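PDB 2VHH: Cg3027-pa from Drosophila melanogaster, which probably hydrolyses N-carbamoyl-beta-alanine and its 2-methyl homologue to the free beta-amino acid, ammonium and carbon dioxide, a late step of pyrimidine degradation. Local coordinates for residues A251-N256 / V341-N346. Residues are numbered along the deposited sequence; the frame is centred on the assembly and turned at random.
Sequences AEIVFN and VELDLN
L345 reaches across to E252 and I253 with a single methyl, CD2, which fits against both residues where strand 253-258 begins. It lies 3.5 Å from CB of E252 and 3.7 Å from CD1 of I253, and the leucine side chain crosses each of the other two at about a right angle. I253 holds CG1 anti to its carbonyl carbon (chi1 -54°), and chi2 (156°) extends the branch, carrying CD1 away from the backbone toward the leucines. CG1 and CD1 both lie against CD2 of L345, and CD1 alone goes on to CD1 of L343, at 4.2 Å. The branch end thus meets two adjacent leucine methyls on one side of it, a small apolar cluster that the carboxylate of E252 borders.

In E252, CB makes the close contact; CG and CD lie further from CD2, and the chain runs across L345 until OE1 comes near its CB and carbonyl O, where it forms a salt bridge with R71. OE2 accepts from the backbone N of K228. R71 also donates to N346 and D344, tying both segments together at the polar margin.

The arrangement joins the two sheets of the carbon-nitrogen hydrolase alpha-beta-beta-alpha sandwich. I253 also packs on L229, F283 and V285 of the flanking strands 227-231 and 283-295, L343 touches F283, and L345 rests on V73 of strand 72-79, just before helix 347-355 begins.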
loop_
_atom_site.group_PDB
_atom_site.type_symbol
_atom_site.label_atom_id
_atom_site.label_comp_id
_atom_site.label_asym_id
_atom_site.label_seq_id
_atom_site.Cartn_x
_atom_site.Cartn_y
_atom_site.Cartn_z
ATOM N N ALA C 251 16.029 17.165 -20.576
ATOM C CA ALA C 251 16.081 17.973 -21.780
ATOM C C ALA C 251 16.474 19.425 -21.496
ATOM O O ALA C 251 16.088 20.002 -20.474
ATOM C CB ALA C 251 14.752 17.916 -22.476
ATOM N N GLU C 252 17.229 20.009 -22.421
ATOM C CA GLU C 252 17.684 21.391 -22.328
ATOM C C GLU C 252 16.966 22.288 -23.318
ATOM O O GLU C 252 16.676 23.442 -23.014
ATOM C CB GLU C 252 19.199 21.441 -22.546
ATOM C CG GLU C 252 19.947 21.175 -21.245
ATOM C CD GLU C 252 21.435 20.936 -21.407
ATOM O OE1 GLU C 252 22.197 21.590 -20.661
ATOM O OE2 GLU C 252 21.843 20.087 -22.243
ATOM N N ILE C 253 16.707 21.758 -24.511
ATOM C CA ILE C 253 15.900 22.448 -25.520
ATOM C C ILE C 253 14.834 21.465 -25.992
ATOM O O ILE C 253 15.149 20.342 -26.419
ATOM C CB ILE C 253 16.743 22.946 -26.730
ATOM C CG1 ILE C 253 17.919 23.819 -26.280
ATOM C CG2 ILE C 253 15.879 23.743 -27.681
ATOM C CD1 ILE C 253 19.082 23.862 -27.269
ATOM N N VAL C 254 13.576 21.871 -25.880
ATOM C CA VAL C 254 12.484 21.057 -26.380
ATOM C C VAL C 254 11.882 21.775 -27.575
ATOM O O VAL C 254 11.405 22.904 -27.455
ATOM C CB VAL C 254 11.405 20.791 -25.312
ATOM C CG1 VAL C 254 10.272 19.978 -25.911
ATOM C CG2 VAL C 254 11.997 20.049 -24.126
ATOM N N PHE C 255 11.938 21.124 -28.729
ATOM C CA PHE C 255 11.374 21.660 -29.953
ATOM C C PHE C 255 9.896 21.294 -30.025
ATOM O O PHE C 255 9.492 20.225 -29.564
ATOM C CB PHE C 255 12.142 21.106 -31.153
ATOM C CG PHE C 255 13.571 21.547 -31.195
ATOM C CD1 PHE C 255 14.547 20.864 -30.478
ATOM C CD2 PHE C 255 13.939 22.676 -31.918
ATOM C CE1 PHE C 255 15.866 21.284 -30.496
ATOM C CE2 PHE C 255 15.264 23.101 -31.955
ATOM C CZ PHE C 255 16.229 22.405 -31.243
ATOM N N ASN C 256 9.093 22.185 -30.600
ATOM C CA ASN C 256 7.661 21.981 -30.687
ATOM C C ASN C 256 7.150 22.296 -32.099
ATOM O O ASN C 256 6.490 23.327 -32.319
ATOM C CB ASN C 256 6.938 22.795 -29.589
ATOM C CG ASN C 256 5.415 22.658 -29.640
ATOM O OD1 ASN C 256 4.691 23.652 -29.632
ATOM N ND2 ASN C 256 4.930 21.429 -29.700
ATOM N N VAL C 341 18.650 31.838 -33.080
ATOM C CA VAL C 341 18.802 32.293 -31.705
ATOM C C VAL C 341 20.028 31.650 -31.064
ATOM O O VAL C 341 20.188 30.436 -31.072
ATOM C CB VAL C 341 17.505 32.089 -30.861
ATOM C CG1 VAL C 341 16.855 30.798 -31.213
ATOM C CG2 VAL C 341 17.795 32.127 -29.374
ATOM N N GLU C 342 20.906 32.496 -30.543
ATOM C CA GLU C 342 22.068 32.059 -29.798
ATOM C C GLU C 342 21.703 31.941 -28.309
ATOM O O GLU C 342 21.038 32.819 -27.756
ATOM C CB GLU C 342 23.204 33.056 -30.030
ATOM C CG GLU C 342 24.234 33.137 -28.925
ATOM C CD GLU C 342 25.581 33.651 -29.405
ATOM O OE1 GLU C 342 26.029 33.216 -30.493
ATOM O OE2 GLU C 342 26.200 34.471 -28.687
ATOM N N LEU C 343 22.133 30.858 -27.668
ATOM C CA LEU C 343 21.820 30.654 -26.260
ATOM C C LEU C 343 22.954 29.957 -25.509
ATOM O O LEU C 343 23.725 29.206 -26.104
ATOM C CB LEU C 343 20.484 29.898 -26.114
ATOM C CG LEU C 343 20.316 28.493 -26.705
ATOM C CD1 LEU C 343 20.682 27.449 -25.677
ATOM C CD2 LEU C 343 18.895 28.280 -27.148
ATOM N N ASP C 344 23.060 30.233 -24.210
ATOM C CA ASP C 344 24.002 29.523 -23.351
ATOM C C ASP C 344 23.212 28.507 -22.549
ATOM O O ASP C 344 22.400 28.869 -21.694
ATOM C CB ASP C 344 24.748 30.489 -22.429
ATOM C CG ASP C 344 25.951 29.850 -21.730
ATOM O OD1 ASP C 344 26.160 28.617 -21.820
ATOM O OD2 ASP C 344 26.695 30.611 -21.072
ATOM N N LEU C 345 23.451 27.235 -22.844
ATOM C CA LEU C 345 22.701 26.147 -22.243
ATOM C C LEU C 345 22.861 26.087 -20.722
ATOM O O LEU C 345 22.157 25.339 -20.035
ATOM C CB LEU C 345 23.106 24.814 -22.874
ATOM C CG LEU C 345 22.532 24.477 -24.255
ATOM C CD1 LEU C 345 23.420 23.464 -24.982
ATOM C CD2 LEU C 345 21.095 23.963 -24.147
ATOM N N ASN C 346 23.782 26.885 -20.199
ATOM C CA ASN C 346 24.035 26.919 -18.771
ATOM C C ASN C 346 22.950 27.631 -17.984
ATOM O O ASN C 346 22.876 27.477 -16.763
ATOM C CB ASN C 346 25.406 27.523 -18.479
ATOM C CG ASN C 346 26.527 26.606 -18.888
ATOM O OD1 ASN C 346 26.289 25.458 -19.273
ATOM N ND2 ASN C 346 27.761 27.101 -18.815
#